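Putative lipase/esterase (Lactobacillus plantarum WCFS1, PDB 3BXP) probably hydrolyses carboxylic esters, as a carboxylesterase or lipase of the alpha/beta-hydrolase superfamily. Local coordinates at residues 256-259 against 260-264; 151-154 against 155-158; 212-215 against 216-220. All coordinates share one frame; numbering follows the deposited sequence.

Contact 1: 256-259 against 260-264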
ATOM      1  N   ALA B 256     -15.106 -12.233   2.756  1.00 41.03           N
ATOM      2  CA  ALA B 256     -15.423 -10.864   3.159  1.00 39.04           C
ATOM      3  C   ALA B 256     -14.430  -9.899   2.509  1.00 37.05           C
ATOM      4  O   ALA B 256     -13.328 -10.304   2.116  1.00 36.23           O
ATOM      5  CB  ALA B 256     -15.387 -10.744   4.685  1.00 39.46           C
ATOM      6  N   ALA B 257     -14.855  -8.650   2.352  1.00 33.17           N
ATOM      7  CA  ALA B 257     -13.988  -7.593   1.846  1.00 31.15           C
ATOM      8  C   ALA B 257     -12.652  -7.625   2.582  1.00 30.33           C
ATOM      9  O   ALA B 257     -12.586  -7.922   3.805  1.00 30.40           O
ATOM     10  CB  ALA B 257     -14.659  -6.207   1.982  1.00 30.74           C
ATOM     11  N   ILE B 258     -11.587  -7.339   1.821  1.00 23.84           N
ATOM     12  CA  ILE B 258     -10.236  -7.423   2.370  1.00 25.56           C
ATOM     13  C   ILE B 258      -9.933  -6.247   3.320  1.00 22.60           C
ATOM     14  O   ILE B 258      -9.317  -6.421   4.345  1.00 20.86           O
ATOM     15  CB  ILE B 258      -9.152  -7.473   1.235  1.00 25.64           C
ATOM     16  CG1 ILE B 258      -9.283  -8.728   0.376  1.00 30.29           C
ATOM     17  CG2 ILE B 258      -7.765  -7.443   1.811  1.00 27.87           C
ATOM     18  CD1 ILE B 258      -8.499  -8.611  -0.979  1.00 29.54           C
ATOM     19  N   TRP B 259     -10.336  -5.031   2.972  1.00 20.48           N
ATOM     20  CA  TRP B 259      -9.724  -3.885   3.628  1.00 20.54           C
ATOM     21  C   TRP B 259     -10.092  -3.796   5.127  1.00 20.45           C
ATOM     22  O   TRP B 259      -9.243  -3.462   5.925  1.00 24.26           O
ATOM     23  CB  TRP B 259      -9.954  -2.571   2.841  1.00 18.18           C
ATOM     24  CG  TRP B 259     -11.182  -1.819   3.146  1.00 20.15           C
ATOM     25  CD1 TRP B 259     -12.322  -1.770   2.392  1.00 24.61           C
ATOM     26  CD2 TRP B 259     -11.418  -0.997   4.297  1.00 22.20           C
ATOM     27  NE1 TRP B 259     -13.261  -0.958   3.026  1.00 23.72           N
ATOM     28  CE2 TRP B 259     -12.712  -0.458   4.174  1.00 26.53           C
ATOM     29  CE3 TRP B 259     -10.648  -0.640   5.399  1.00 23.49           C
ATOM     30  CZ2 TRP B 259     -13.245   0.389   5.125  1.00 24.90           C
ATOM     31  CZ3 TRP B 259     -11.177   0.237   6.334  1.00 27.51           C
ATOM     32  CH2 TRP B 259     -12.467   0.705   6.195  1.00 21.66           C
ATOM     33  N   PRO B 260     -11.339  -4.136   5.511  1.00 21.22           N
ATOM     34  CA  PRO B 260     -11.681  -4.037   6.917  1.00 22.97           C
ATOM     35  C   PRO B 260     -10.911  -5.025   7.733  1.00 24.08           C
ATOM     36  O   PRO B 260     -10.525  -4.716   8.855  1.00 21.37           O
ATOM     37  CB  PRO B 260     -13.177  -4.375   6.921  1.00 22.73           C
ATOM     38  CG  PRO B 260     -13.643  -3.917   5.665  1.00 23.00           C
ATOM     39  CD  PRO B 260     -12.557  -4.334   4.721  1.00 21.79           C
ATOM     40  N   GLN B 261     -10.615  -6.173   7.132  1.00 21.87           N
ATOM     41  CA  GLN B 261      -9.865  -7.247   7.812  1.00 23.05           C
ATOM     42  C   GLN B 261      -8.440  -6.765   8.105  1.00 21.37           C
ATOM     43  O   GLN B 261      -7.899  -6.942   9.204  1.00 22.24           O
ATOM     44  CB  GLN B 261      -9.839  -8.493   6.951  1.00 23.04           C
ATOM     45  CG  GLN B 261     -11.181  -9.100   6.636  1.00 30.66           C
ATOM     46  CD  GLN B 261     -11.030 -10.433   5.934  1.00 32.65           C
ATOM     47  OE1 GLN B 261     -10.434 -11.360   6.493  1.00 26.10           O
ATOM     48  NE2 GLN B 261     -11.529 -10.529   4.691  1.00 25.91           N
ATOM     49  N   LEU B 262      -7.869  -6.061   7.137  1.00 20.60           N
ATOM     50  CA  LEU B 262      -6.537  -5.489   7.290  1.00 21.57           C
ATOM     51  C   LEU B 262      -6.514  -4.375   8.312  1.00 21.58           C
ATOM     52  O   LEU B 262      -5.572  -4.261   9.110  1.00 20.65           O
ATOM     53  CB  LEU B 262      -5.996  -5.009   5.961  1.00 18.24           C
ATOM     54  CG  LEU B 262      -5.741  -6.013   4.844  1.00 17.39           C
ATOM     55  CD1 LEU B 262      -5.391  -5.270   3.533  1.00 21.14           C
ATOM     56  CD2 LEU B 262      -4.658  -7.027   5.151  1.00 23.21           C
ATOM     57  N   ALA B 263      -7.531  -3.517   8.256  1.00 19.57           N
ATOM     58  CA  ALA B 263      -7.594  -2.390   9.184  1.00 18.84           C
ATOM     59  C   ALA B 263      -7.745  -2.843  10.584  1.00 17.80           C
ATOM     60  O   ALA B 263      -7.126  -2.322  11.465  1.00 19.71           O
ATOM     61  CB  ALA B 263      -8.769  -1.436   8.748  1.00 20.48           C
ATOM     62  N   LEU B 264      -8.599  -3.852  10.804  1.00 19.83           N
ATOM     63  CA  LEU B 264      -8.802  -4.362  12.156  1.00 22.20           C
ATOM     64  C   LEU B 264      -7.519  -4.949  12.715  1.00 22.05           C
ATOM     65  O   LEU B 264      -7.137  -4.659  13.865  1.00 22.43           O
ATOM     66  CB  LEU B 264      -9.918  -5.390  12.160  1.00 22.15           C
ATOM     67  CG  LEU B 264     -11.257  -4.650  11.932  1.00 23.11           C
ATOM     68  CD1 LEU B 264     -12.383  -5.576  11.640  1.00 24.81           C
ATOM     69  CD2 LEU B 264     -11.657  -3.735  13.152  1.00 26.18           C
TER

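Contact 2: 151-154 against 155-158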
ATOM      1  N   ILE B 151      -5.601   7.151  12.944  1.00 19.82           N
ATOM      2  CA  ILE B 151      -6.561   7.496  11.891  1.00 17.50           C
ATOM      3  C   ILE B 151      -6.590   6.364  10.876  1.00 19.34           C
ATOM      4  O   ILE B 151      -5.640   5.581  10.755  1.00 20.49           O
ATOM      5  CB  ILE B 151      -6.260   8.911  11.168  1.00 18.19           C
ATOM      6  CG1 ILE B 151      -5.058   8.866  10.205  1.00 18.89           C
ATOM      7  CG2 ILE B 151      -6.123  10.020  12.221  1.00 22.75           C
ATOM      8  CD1 ILE B 151      -4.847  10.156   9.374  1.00 20.36           C
ATOM      9  N   ILE B 152      -7.714   6.299  10.195  1.00 19.04           N
ATOM     10  CA  ILE B 152      -7.932   5.398   9.052  1.00 19.54           C
ATOM     11  C   ILE B 152      -8.411   6.293   7.930  1.00 19.10           C
ATOM     12  O   ILE B 152      -9.270   7.151   8.158  1.00 21.05           O
ATOM     13  CB  ILE B 152      -9.030   4.319   9.359  1.00 19.78           C
ATOM     14  CG1 ILE B 152      -8.516   3.272  10.364  1.00 18.42           C
ATOM     15  CG2 ILE B 152      -9.468   3.628   8.065  1.00 22.28           C
ATOM     16  CD1 ILE B 152      -9.599   2.344  10.901  1.00 22.76           C
ATOM     17  N   LEU B 153      -7.801   6.125   6.754  1.00 18.64           N
ATOM     18  CA  LEU B 153      -8.186   6.888   5.571  1.00 19.06           C
ATOM     19  C   LEU B 153      -8.514   5.981   4.424  1.00 17.75           C
ATOM     20  O   LEU B 153      -7.700   5.146   4.033  1.00 19.38           O
ATOM     21  CB  LEU B 153      -7.075   7.869   5.128  1.00 18.98           C
ATOM     22  CG  LEU B 153      -6.613   8.925   6.146  1.00 19.97           C
ATOM     23  CD1 LEU B 153      -5.404   9.682   5.586  1.00 17.30           C
ATOM     24  CD2 LEU B 153      -7.791   9.893   6.393  1.00 22.42           C
ATOM     25  N   GLY B 154      -9.732   6.115   3.898  1.00 19.03           N
ATOM     26  CA  GLY B 154     -10.119   5.392   2.659  1.00 18.51           C
ATOM     27  C   GLY B 154     -10.344   6.359   1.521  1.00 19.46           C
ATOM     28  O   GLY B 154     -11.085   7.353   1.663  1.00 19.59           O
ATOM     29  N   TYR B 155      -9.690   6.078   0.407  1.00 19.75           N
ATOM     30  CA  TYR B 155      -9.714   6.953  -0.746  1.00 20.12           C
ATOM     31  C   TYR B 155      -9.786   8.442  -0.326  1.00 20.74           C
ATOM     32  O   TYR B 155     -10.648   9.168  -0.811  1.00 21.83           O
ATOM     33  CB  TYR B 155     -10.881   6.589  -1.689  1.00 20.69           C
ATOM     34  CG  TYR B 155     -12.199   6.244  -1.038  1.00 19.13           C
ATOM     35  CD1 TYR B 155     -12.393   5.031  -0.447  1.00 19.50           C
ATOM     36  CD2 TYR B 155     -13.255   7.122  -1.049  1.00 18.21           C
ATOM     37  CE1 TYR B 155     -13.619   4.683   0.117  1.00 20.50           C
ATOM     38  CE2 TYR B 155     -14.486   6.808  -0.474  1.00 18.90           C
ATOM     39  CZ  TYR B 155     -14.655   5.606   0.110  1.00 19.86           C
ATOM     40  OH  TYR B 155     -15.863   5.265   0.652  1.00 21.85           O
ATOM     41  N   PRO B 156      -8.821   8.918   0.474  1.00 20.37           N
ATOM     42  CA  PRO B 156      -8.987  10.264   0.986  1.00 20.48           C
ATOM     43  C   PRO B 156      -8.618  11.330  -0.005  1.00 21.06           C
ATOM     44  O   PRO B 156      -7.687  11.151  -0.771  1.00 19.55           O
ATOM     45  CB  PRO B 156      -7.954  10.330   2.071  1.00 18.54           C
ATOM     46  CG  PRO B 156      -6.862   9.438   1.582  1.00 21.82           C
ATOM     47  CD  PRO B 156      -7.596   8.287   1.028  1.00 19.29           C
ATOM     48  N   VAL B 157      -9.367  12.418   0.015  1.00 20.83           N
ATOM     49  CA  VAL B 157      -8.866  13.673  -0.553  1.00 18.94           C
ATOM     50  C   VAL B 157      -7.801  14.196   0.390  1.00 19.84           C
ATOM     51  O   VAL B 157      -8.019  14.274   1.616  1.00 20.23           O
ATOM     52  CB  VAL B 157      -9.983  14.694  -0.765  1.00 16.47           C
ATOM     53  CG1 VAL B 157      -9.419  16.066  -1.184  1.00 18.26           C
ATOM     54  CG2 VAL B 157     -11.069  14.165  -1.761  1.00 20.03           C
ATOM     55  N   ILE B 158      -6.643  14.581  -0.148  1.00 20.81           N
ATOM     56  CA  ILE B 158      -5.518  14.963   0.677  1.00 19.46           C
ATOM     57  C   ILE B 158      -4.996  16.331   0.277  1.00 19.07           C
ATOM     58  O   ILE B 158      -4.616  17.152   1.138  1.00 21.64           O
ATOM     59  CB  ILE B 158      -4.364  13.934   0.530  1.00 20.88           C
ATOM     60  CG1 ILE B 158      -4.782  12.594   1.190  1.00 21.33           C
ATOM     61  CG2 ILE B 158      -3.018  14.453   1.063  1.00 22.97           C
ATOM     62  CD1 ILE B 158      -5.075  12.681   2.782  1.00 19.06           C
TER

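Contact 3: 212-215 against 216-220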
ATOM      1  N   LYS B 212       0.596  10.928  -1.718  1.00 19.10           N
ATOM      2  CA  LYS B 212       1.167  12.159  -1.131  1.00 16.90           C
ATOM      3  C   LYS B 212       1.158  12.089   0.416  1.00 17.46           C
ATOM      4  O   LYS B 212       2.171  12.382   1.063  1.00 20.25           O
ATOM      5  CB  LYS B 212       0.393  13.395  -1.597  1.00 18.26           C
ATOM      6  CG  LYS B 212       0.675  13.811  -2.995  1.00 18.25           C
ATOM      7  CD  LYS B 212      -0.364  14.817  -3.515  1.00 18.43           C
ATOM      8  CE  LYS B 212       0.066  15.569  -4.757  1.00 24.37           C
ATOM      9  NZ  LYS B 212       0.834  16.851  -4.396  1.00 22.83           N
ATOM     10  N   TYR B 213       0.053  11.685   1.019  1.00 20.72           N
ATOM     11  CA  TYR B 213      -0.014  11.617   2.497  1.00 20.19           C
ATOM     12  C   TYR B 213       0.959  10.520   3.012  1.00 20.58           C
ATOM     13  O   TYR B 213       1.699  10.680   3.988  1.00 20.83           O
ATOM     14  CB  TYR B 213      -1.450  11.299   2.942  1.00 22.03           C
ATOM     15  CG  TYR B 213      -1.635  11.513   4.401  1.00 19.13           C
ATOM     16  CD1 TYR B 213      -1.503  12.763   4.946  1.00 19.87           C
ATOM     17  CD2 TYR B 213      -1.919  10.457   5.263  1.00 22.91           C
ATOM     18  CE1 TYR B 213      -1.645  12.997   6.319  1.00 20.14           C
ATOM     19  CE2 TYR B 213      -2.055  10.673   6.633  1.00 25.76           C
ATOM     20  CZ  TYR B 213      -1.928  11.935   7.152  1.00 26.08           C
ATOM     21  OH  TYR B 213      -2.065  12.132   8.537  1.00 23.64           O
ATOM     22  N   VAL B 214       0.944   9.358   2.366  1.00 21.02           N
ATOM     23  CA  VAL B 214       1.829   8.260   2.780  1.00 20.47           C
ATOM     24  C   VAL B 214       3.303   8.647   2.639  1.00 19.14           C
ATOM     25  O   VAL B 214       4.108   8.360   3.518  1.00 19.40           O
ATOM     26  CB  VAL B 214       1.478   6.943   2.063  1.00 21.94           C
ATOM     27  CG1 VAL B 214       2.442   5.795   2.448  1.00 21.25           C
ATOM     28  CG2 VAL B 214      -0.013   6.560   2.413  1.00 14.81           C
ATOM     29  N   GLN B 215       3.659   9.316   1.548  1.00 18.92           N
ATOM     30  CA  GLN B 215       5.035   9.745   1.395  1.00 18.58           C
ATOM     31  C   GLN B 215       5.476  10.531   2.604  1.00 20.31           C
ATOM     32  O   GLN B 215       6.528  10.304   3.176  1.00 20.79           O
ATOM     33  CB  GLN B 215       5.179  10.582   0.125  1.00 20.73           C
ATOM     34  CG  GLN B 215       6.514  11.301  -0.038  1.00 18.08           C
ATOM     35  CD  GLN B 215       6.591  12.640   0.685  1.00 21.16           C
ATOM     36  OE1 GLN B 215       5.628  13.413   0.704  1.00 22.79           O
ATOM     37  NE2 GLN B 215       7.740  12.913   1.281  1.00 17.64           N
ATOM     38  N   ALA B 216       4.624  11.459   3.010  1.00 18.68           N
ATOM     39  CA  ALA B 216       4.996  12.437   4.061  1.00 20.26           C
ATOM     40  C   ALA B 216       5.082  11.742   5.404  1.00 17.58           C
ATOM     41  O   ALA B 216       5.943  12.046   6.221  1.00 19.19           O
ATOM     42  CB  ALA B 216       3.933  13.588   4.129  1.00 18.72           C
HETATM   43  N   MSE B 217       4.153  10.818   5.638  1.00 19.26           N
HETATM   44  CA  MSE B 217       4.177  10.077   6.871  1.00 17.24           C
HETATM   45  C   MSE B 217       5.427   9.245   6.994  1.00 21.31           C
HETATM   46  O   MSE B 217       6.045   9.202   8.085  1.00 20.98           O
HETATM   47  CB  MSE B 217       2.961   9.143   6.973  1.00 19.12           C
HETATM   48  CG  MSE B 217       1.692   9.865   7.183  1.00 21.05           C
HETATM   49 SE   MSE B 217       1.393  10.612   8.944  0.75 19.00          SE
HETATM   50  CE  MSE B 217       0.497   9.108   9.698  1.00 20.86           C
ATOM     51  N   LEU B 218       5.781   8.567   5.898  1.00 21.76           N
ATOM     52  CA  LEU B 218       6.949   7.709   5.881  1.00 20.66           C
ATOM     53  C   LEU B 218       8.188   8.585   6.002  1.00 22.75           C
ATOM     54  O   LEU B 218       9.186   8.184   6.614  1.00 22.65           O
ATOM     55  CB  LEU B 218       7.030   6.861   4.591  1.00 21.33           C
ATOM     56  CG  LEU B 218       6.037   5.724   4.361  1.00 24.38           C
ATOM     57  CD1 LEU B 218       6.054   5.266   2.875  1.00 25.55           C
ATOM     58  CD2 LEU B 218       6.333   4.577   5.291  1.00 27.26           C
ATOM     59  N   GLN B 219       8.157   9.766   5.412  1.00 22.32           N
ATOM     60  CA  GLN B 219       9.309  10.674   5.506  1.00 23.52           C
ATOM     61  C   GLN B 219       9.614  11.055   6.986  1.00 23.95           C
ATOM     62  O   GLN B 219      10.772  11.163   7.408  1.00 28.10           O
ATOM     63  CB  GLN B 219       9.060  11.913   4.634  1.00 23.58           C
ATOM     64  CG  GLN B 219      10.196  12.958   4.585  1.00 30.62           C
ATOM     65  CD  GLN B 219      11.518  12.424   4.009  1.00 40.99           C
ATOM     66  OE1 GLN B 219      11.550  11.708   2.994  1.00 36.78           O
ATOM     67  NE2 GLN B 219      12.623  12.803   4.647  1.00 40.54           N
ATOM     68  N   HIS B 220       8.571  11.185   7.771  1.00 23.60           N
ATOM     69  CA  HIS B 220       8.664  11.593   9.175  1.00 21.11           C
ATOM     70  C   HIS B 220       8.608  10.390  10.100  1.00 23.57           C
ATOM     71  O   HIS B 220       8.503  10.533  11.326  1.00 25.72           O
ATOM     72  CB  HIS B 220       7.552  12.587   9.486  1.00 25.09           C
ATOM     73  CG  HIS B 220       7.773  13.930   8.860  1.00 22.71           C
ATOM     74  ND1 HIS B 220       7.101  14.361   7.738  1.00 28.12           N
ATOM     75  CD2 HIS B 220       8.621  14.930   9.198  1.00 25.87           C
ATOM     76  CE1 HIS B 220       7.540  15.560   7.401  1.00 26.09           C
ATOM     77  NE2 HIS B 220       8.456  15.928   8.268  1.00 26.52           N
TER
HETATM   78  O   HOH W   1       9.970  10.989   0.943  1.00 25.83           O

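Contact 1: 256-259 against 260-264
Two i-to-i+4 backbone bonds, Leu-262 N to Ile-258 O (3.2 Å) and Ala-263 N to Trp-259 O (2.9 Å), define an alpha-helical turn at the start of helix 258-269; Pro-260 has no N-H to offer, and at this early position none is called for. The side chain of Gln-261 reaches back to the residue ahead of that turn: its extended chain brings NE2 to the carbonyl oxygen of Ala-257 at 2.9 Å, with an N-H...O angle of 163°. The oxygen lies in the amide plane of Gln-261, whereas NE2 stands above the Ala-257 carbonyl plane, so the bond is straight at the donor but not on a lone pair of the acceptor. OE1 of the same amide accepts from the backbone N of Asn-253, which fixes its rotation from the other end.

This helix packs on strands 194-199 and 224-229 of the alpha/beta-hydrolase sheet and beside helix 54-63. Trp-259 carries CG between its own backbone N and carbonyl carbon (chi1 88°), which folds the indole back under the following residue. Pro-260 CD consequently sits over the five-membered ring of Trp-259 in a CH-pi contact, 3.4 Å from its centroid and 17° off the normal. At the six-membered end, Trp-259 CZ3 meets Ala-263 CB obliquely at 3.8 Å, and the indole is also stacked on Trp-197. Ile-258 and Leu-262 lie side by side, with CG2 of the isoleucine 3.7 Å from CD1 of the leucine; Ile-258 packs further on Leu-262 of the second subunit.

Contact 2: 151-154 against 155-158
The carbonyl oxygen of Gly-154 is approached by the next two residues without a hydrogen bond from either: it lies over one face of the Tyr-155 ring, 3.1 Å from CG, and stands 3.0 Å from Pro-156 N. The proline nitrogen has no hydrogen to give, so this is proximity imposed by the turn and not a bond. Tyr-155 produces the geometry, since its backbone is in the left-handed region (phi 34°, psi 57°) and its CG lies between backbone N and carbonyl carbon (chi1 41°), bringing one face of the ring over the preceding carbonyl.

Here strand 150-154, an inner parallel strand of the alpha/beta-hydrolase sheet, ends and the chain passes into a loop. The Tyr-155 side chain touches residues of a GxSxG pattern consistent with a nucleophile elbow, and its ring meets that of Trp-197 nearly at right angles.

Beyond Tyr-155 the chain turns aside from the strand, but two side chains reach back to Leu-153: Pro-156 CG comes to 3.9 Å from Leu-153 CB, and Ile-158 CD1 meets Leu-153 CD1 at 4.1 Å, the isoleucine and leucine crossing at about a right angle. Ile-158 also touches Tyr-213 of helix 208-219.

Contact 3: 212-215 against 216-220
Gln-215 O accepts from Gln-219 N at 2.8 Å, and the side chains of the same two residues are joined through a water that accepts from Gln-215 NE2 and donates to Gln-219 OE1 (2.7 Å from the water oxygen). Both glutamines bend at chi2 and run side by side, their amide planes 31° apart. At the C-terminal end of the helix, Ala-216 O takes two bonds from His-220, from the backbone N and from ND1 (3.0 Å), which arrive from opposite faces of the carbonyl plane and tie the imidazole to the last turn.

On the buried side, Tyr-213 N and CG are anti (chi1 -167°), directing the ring along the helix toward Met-217, present as selenomethionine. Met-217 CG lies over one ring face, 4.2 Å from the centroid of Tyr-213, and SE stands obliquely at 4.6 Å from that centroid in a Met-aromatic contact. Tyr-213 OH is hydrogen-bonded to Asn-127 ND2. Replacing Tyr-213 with alanine would probably leave Met-217 CG and SE without their aromatic surface, and Asn-127 without its hydroxyl mate. Val-214 CG1 packs on Leu-218 CD1 at 3.7 Å, and both residues also meet the second subunit. The turn belongs to the helix of a beta-alpha-beta unit, strand 194-199, helix 208-219 and strand 224-229, as in the alpha/beta-hydrolase fold.

Overall arrangement
From the N terminus the order is contact 2, contact 3, contact 1; each is a local turn within one continuous segment, so they follow in series without nesting or crossing. Contact 2 ends a central strand, and the other two lie on helices packed against it. Ile-151 CD1 is 3.5 Å from Tyr-213 OH and Leu-153 CD1 is 3.6 Å from Tyr-213 CD2, whereas the intervening Ile-152 meets Trp-259 CZ3 through CG2 at 4.2 Å. This alternation along the strand shows that helices 208-219 and 258-269 lie on opposite faces of the sheet. Contacts 1 and 3 do not touch, their nearest atoms being about 13 Å apart, yet both pack against the second subunit.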